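Long-range contact in motility protein B (Helicobacter pylori, PDB 3CYP), which probably forms the stator of the flagellar motor with MotA and may fasten the torque-generating machinery to the cell wall: residues 34-45 against 81-92. Sequence-based numbering, arbitrary orientation.
Sequences PKRVHINVRGFT and NQLSFSSYGSTN
Strands 38-44 and 83-87 are the two parallel strands of a beta-alpha-beta unit in the OmpA-like, predicted periplasmic, C-terminal domain, with helix 58-75 as the crossover between them. Their backbone bonds run from Ile39 N, 2.7 Å from Gln82 O, to Thr45 N on Gly89 O, past the strand ends. The face bearing Asn40, Ser84 and Ser86 is polar. Asn40 has its CG anti to the backbone N (chi1 179°), which sends the amide across to the neighbouring strand, where ND2 spends both hydrogens: 2.9 Å to Ser86 OG, in the amide plane, and 2.9 Å to Ser84 OG, somewhat tilted from it. Asn40 OD1 accepts a hydrogen bond from Arg42 NE, 2.7 Å away, holding the guanidinium with one face against Tyr88 OH, which lies over its centre, 3.4 Å from Arg42 CZ. A water joins Tyr88 OH, Asn40 OD1 and Ser86 OG. Further along, the Phe44 and Tyr88 rings lie side by side, their planes 29° apart and with little overlap. On the face bearing Ile39, Val41, Leu83 and Phe85 the packing is apolar: Ile39 CG2 meets Leu83 CD2 at 3.7 Å. With both amide ends engaged, Asn40 is fixed in rotation and ties the two strands together beyond their backbone bonds.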
loop_
_atom_site.group_PDB
_atom_site.type_symbol
_atom_site.label_atom_id
_atom_site.label_comp_id
_atom_site.label_asym_id
_atom_site.label_seq_id
_atom_site.Cartn_x
_atom_site.Cartn_y
_atom_site.Cartn_z
ATOM N N PRO B 34 -2.782 -7.908 -18.510
ATOM C CA PRO B 34 -4.227 -7.886 -18.371
ATOM C C PRO B 34 -4.641 -7.164 -17.115
ATOM O O PRO B 34 -3.992 -7.333 -16.064
ATOM C CB PRO B 34 -4.580 -9.379 -18.318
ATOM C CG PRO B 34 -3.534 -10.051 -19.037
ATOM C CD PRO B 34 -2.274 -9.277 -18.661
ATOM N N LYS B 35 -5.727 -6.399 -17.193
ATOM C CA LYS B 35 -6.240 -5.635 -16.078
ATOM C C LYS B 35 -6.567 -6.477 -14.858
ATOM O O LYS B 35 -6.496 -5.972 -13.743
ATOM C CB LYS B 35 -7.511 -4.886 -16.479
ATOM C CG LYS B 35 -7.293 -3.787 -17.468
ATOM C CD LYS B 35 -8.622 -3.110 -17.853
ATOM C CE LYS B 35 -9.676 -4.069 -18.440
ATOM N NZ LYS B 35 -9.443 -4.403 -19.867
ATOM N N ARG B 36 -6.893 -7.754 -15.065
ATOM C CA ARG B 36 -7.259 -8.606 -13.941
ATOM C C ARG B 36 -6.047 -9.110 -13.161
ATOM O O ARG B 36 -6.221 -9.751 -12.116
ATOM C CB ARG B 36 -8.163 -9.771 -14.388
ATOM C CG ARG B 36 -9.569 -9.325 -14.637
ATOM C CD ARG B 36 -10.430 -10.398 -15.326
ATOM N NE ARG B 36 -10.519 -11.648 -14.581
ATOM C CZ ARG B 36 -9.944 -12.792 -14.934
ATOM N NH1 ARG B 36 -9.153 -12.864 -16.012
ATOM N NH2 ARG B 36 -10.142 -13.874 -14.194
ATOM N N VAL B 37 -4.846 -8.861 -13.675
ATOM C CA VAL B 37 -3.629 -9.295 -13.007
ATOM C C VAL B 37 -3.261 -8.162 -12.017
ATOM O O VAL B 37 -3.151 -6.971 -12.382
ATOM C CB VAL B 37 -2.435 -9.547 -14.003
ATOM C CG1 VAL B 37 -1.120 -9.813 -13.216
ATOM C CG2 VAL B 37 -2.767 -10.684 -15.012
ATOM N N HIS B 38 -3.047 -8.532 -10.764
ATOM C CA HIS B 38 -2.578 -7.596 -9.759
ATOM C C HIS B 38 -1.170 -7.980 -9.299
ATOM O O HIS B 38 -0.665 -9.080 -9.585
ATOM C CB HIS B 38 -3.550 -7.532 -8.595
ATOM C CG HIS B 38 -4.838 -6.829 -8.912
ATOM N ND1 HIS B 38 -5.506 -6.069 -7.977
ATOM C CD2 HIS B 38 -5.590 -6.797 -10.036
ATOM C CE1 HIS B 38 -6.585 -5.537 -8.542
ATOM N NE2 HIS B 38 -6.673 -5.980 -9.781
ATOM N N ILE B 39 -0.526 -7.012 -8.660
ATOM C CA ILE B 39 0.878 -7.088 -8.266
ATOM C C ILE B 39 0.983 -6.808 -6.770
ATOM O O ILE B 39 0.444 -5.806 -6.297
ATOM C CB ILE B 39 1.654 -5.989 -9.017
ATOM C CG1 ILE B 39 1.552 -6.239 -10.534
ATOM C CG2 ILE B 39 3.111 -5.851 -8.470
ATOM C CD1 ILE B 39 2.302 -7.366 -10.987
ATOM N N ASN B 40 1.706 -7.659 -6.049
ATOM C CA ASN B 40 1.978 -7.500 -4.586
ATOM C C ASN B 40 3.474 -7.318 -4.463
ATOM O O ASN B 40 4.248 -8.164 -4.905
ATOM C CB ASN B 40 1.478 -8.740 -3.802
ATOM C CG ASN B 40 1.723 -8.678 -2.339
ATOM O OD1 ASN B 40 2.368 -9.582 -1.774
ATOM N ND2 ASN B 40 1.230 -7.672 -1.715
ATOM N N VAL B 41 3.859 -6.177 -3.878
ATOM C CA VAL B 41 5.244 -5.788 -3.720
ATOM C C VAL B 41 5.607 -6.198 -2.294
ATOM O O VAL B 41 5.063 -5.659 -1.291
ATOM C CB VAL B 41 5.386 -4.270 -3.871
ATOM C CG1 VAL B 41 6.840 -3.859 -3.668
ATOM C CG2 VAL B 41 4.803 -3.820 -5.216
ATOM N N ARG B 42 6.482 -7.210 -2.204
ATOM C CA ARG B 42 6.808 -7.865 -0.938
ATOM C C ARG B 42 8.194 -7.466 -0.462
ATOM O O ARG B 42 9.162 -7.675 -1.175
ATOM C CB ARG B 42 6.802 -9.389 -1.100
ATOM C CG ARG B 42 5.484 -9.873 -1.492
ATOM C CD ARG B 42 5.396 -11.365 -1.395
ATOM N NE ARG B 42 4.045 -11.750 -1.757
ATOM C CZ ARG B 42 3.601 -12.992 -1.769
ATOM N NH1 ARG B 42 4.417 -14.002 -1.483
ATOM N NH2 ARG B 42 2.340 -13.209 -2.133
ATOM N N GLY B 43 8.278 -7.021 0.788
ATOM C CA GLY B 43 9.555 -6.610 1.377
ATOM C C GLY B 43 10.081 -7.593 2.410
ATOM O O GLY B 43 9.313 -8.226 3.142
ATOM N N PHE B 44 11.417 -7.715 2.446
ATOM C CA PHE B 44 12.105 -8.656 3.320
ATOM C C PHE B 44 13.385 -8.034 3.860
ATOM O O PHE B 44 13.901 -7.036 3.320
ATOM C CB PHE B 44 12.493 -9.920 2.601
ATOM C CG PHE B 44 11.372 -10.593 1.823
ATOM C CD1 PHE B 44 10.696 -11.680 2.375
ATOM C CD2 PHE B 44 11.025 -10.162 0.546
ATOM C CE1 PHE B 44 9.694 -12.322 1.675
ATOM C CE2 PHE B 44 10.041 -10.836 -0.187
ATOM C CZ PHE B 44 9.369 -11.907 0.392
ATOM N N THR B 45 13.840 -8.648 4.956
ATOM C CA THR B 45 15.148 -8.389 5.567
ATOM C C THR B 45 15.895 -9.675 5.892
ATOM O O THR B 45 15.353 -10.770 5.869
ATOM C CB THR B 45 14.959 -7.648 6.927
ATOM O OG1 THR B 45 14.404 -8.578 7.874
ATOM C CG2 THR B 45 14.038 -6.422 6.780
ATOM N N ASN B 81 -4.870 0.703 -8.312
ATOM C CA ASN B 81 -5.811 -0.419 -8.212
ATOM C C ASN B 81 -5.175 -1.801 -8.410
ATOM O O ASN B 81 -5.704 -2.792 -7.858
ATOM C CB ASN B 81 -6.988 -0.253 -9.174
ATOM C CG ASN B 81 -8.100 -1.239 -8.892
ATOM O OD1 ASN B 81 -8.615 -1.262 -7.783
ATOM N ND2 ASN B 81 -8.452 -2.060 -9.877
ATOM N N GLN B 82 -4.078 -1.910 -9.160
ATOM C CA GLN B 82 -3.447 -3.177 -9.409
ATOM C C GLN B 82 -2.325 -3.482 -8.388
ATOM O O GLN B 82 -1.703 -4.536 -8.465
ATOM C CB GLN B 82 -2.861 -3.212 -10.801
ATOM C CG GLN B 82 -3.864 -3.548 -11.901
ATOM C CD GLN B 82 -3.222 -3.385 -13.237
ATOM O OE1 GLN B 82 -2.872 -2.260 -13.628
ATOM N NE2 GLN B 82 -2.966 -4.493 -13.906
ATOM N N LEU B 83 -2.120 -2.586 -7.417
ATOM C CA LEU B 83 -0.994 -2.712 -6.495
ATOM C C LEU B 83 -1.366 -2.896 -5.032
ATOM O O LEU B 83 -2.404 -2.395 -4.556
ATOM C CB LEU B 83 -0.093 -1.477 -6.600
ATOM C CG LEU B 83 0.819 -1.447 -7.802
ATOM C CD1 LEU B 83 1.345 -0.010 -7.963
ATOM C CD2 LEU B 83 1.976 -2.457 -7.664
ATOM N N SER B 84 -0.504 -3.605 -4.314
ATOM C CA SER B 84 -0.506 -3.680 -2.862
ATOM C C SER B 84 0.930 -3.917 -2.430
ATOM O O SER B 84 1.778 -4.265 -3.257
ATOM C CB SER B 84 -1.397 -4.812 -2.402
ATOM O OG SER B 84 -0.933 -6.057 -2.822
ATOM N N PHE B 85 1.190 -3.728 -1.142
ATOM C CA PHE B 85 2.501 -4.069 -0.560
ATOM C C PHE B 85 2.356 -4.877 0.708
ATOM O O PHE B 85 1.328 -4.764 1.429
ATOM C CB PHE B 85 3.365 -2.834 -0.331
ATOM C CG PHE B 85 2.985 -2.009 0.890
ATOM C CD1 PHE B 85 1.932 -1.083 0.825
ATOM C CD2 PHE B 85 3.662 -2.174 2.100
ATOM C CE1 PHE B 85 1.599 -0.310 1.936
ATOM C CE2 PHE B 85 3.304 -1.401 3.216
ATOM C CZ PHE B 85 2.268 -0.481 3.117
ATOM N N SER B 86 3.360 -5.700 0.976
ATOM C CA SER B 86 3.310 -6.587 2.109
ATOM C C SER B 86 4.662 -6.680 2.732
ATOM O O SER B 86 5.667 -6.761 2.041
ATOM C CB SER B 86 2.797 -7.960 1.725
ATOM O OG SER B 86 1.484 -7.915 1.197
ATOM N N SER B 87 4.689 -6.653 4.050
ATOM C CA SER B 87 5.939 -6.850 4.782
ATOM C C SER B 87 6.060 -8.269 5.303
ATOM O O SER B 87 5.184 -8.745 6.012
ATOM C CB SER B 87 6.050 -5.863 5.938
ATOM O OG SER B 87 7.237 -6.225 6.654
ATOM N N TYR B 88 7.184 -8.925 4.989
ATOM C CA TYR B 88 7.514 -10.228 5.508
ATOM C C TYR B 88 8.633 -10.196 6.587
ATOM O O TYR B 88 8.993 -11.239 7.088
ATOM C CB TYR B 88 7.866 -11.173 4.343
ATOM C CG TYR B 88 6.634 -11.596 3.597
ATOM C CD1 TYR B 88 6.095 -12.844 3.791
ATOM C CD2 TYR B 88 5.982 -10.739 2.743
ATOM C CE1 TYR B 88 4.941 -13.241 3.151
ATOM C CE2 TYR B 88 4.809 -11.121 2.094
ATOM C CZ TYR B 88 4.293 -12.372 2.307
ATOM O OH TYR B 88 3.151 -12.808 1.645
ATOM N N GLY B 89 9.158 -9.017 6.902
ATOM C CA GLY B 89 10.196 -8.887 7.927
ATOM C C GLY B 89 11.345 -9.830 7.584
ATOM O O GLY B 89 11.713 -9.978 6.404
ATOM N N SER B 90 11.890 -10.524 8.596
ATOM C CA SER B 90 13.012 -11.447 8.378
ATOM C C SER B 90 12.586 -12.859 8.006
ATOM O O SER B 90 13.408 -13.737 7.902
ATOM C CB SER B 90 13.870 -11.477 9.649
ATOM O OG SER B 90 13.032 -11.886 10.738
ATOM N N THR B 91 11.301 -13.078 7.766
ATOM C CA THR B 91 10.790 -14.381 7.397
ATOM C C THR B 91 11.056 -14.671 5.919
ATOM O O THR B 91 11.383 -13.748 5.149
ATOM C CB THR B 91 9.257 -14.511 7.704
ATOM O OG1 THR B 91 8.468 -13.793 6.741
ATOM C CG2 THR B 91 8.932 -14.005 9.107
ATOM N N ASN B 92 10.919 -15.940 5.554
ATOM C CA ASN B 92 11.046 -16.396 4.182
ATOM C C ASN B 92 12.321 -15.910 3.497
ATOM O O ASN B 92 12.284 -15.438 2.379
ATOM C CB ASN B 92 9.811 -15.992 3.396
ATOM C CG ASN B 92 8.570 -16.630 3.962
ATOM O OD1 ASN B 92 8.324 -17.798 3.725
ATOM N ND2 ASN B 92 7.837 -15.896 4.793
HETATM O O HOH W 1 -2.118 -6.369 -5.332
HETATM O O HOH W 2 1.330 -10.987 0.497
HETATM O O HOH W 3 13.770 -12.705 4.291
HETATM O O HOH W 4 15.813 -13.206 6.988
#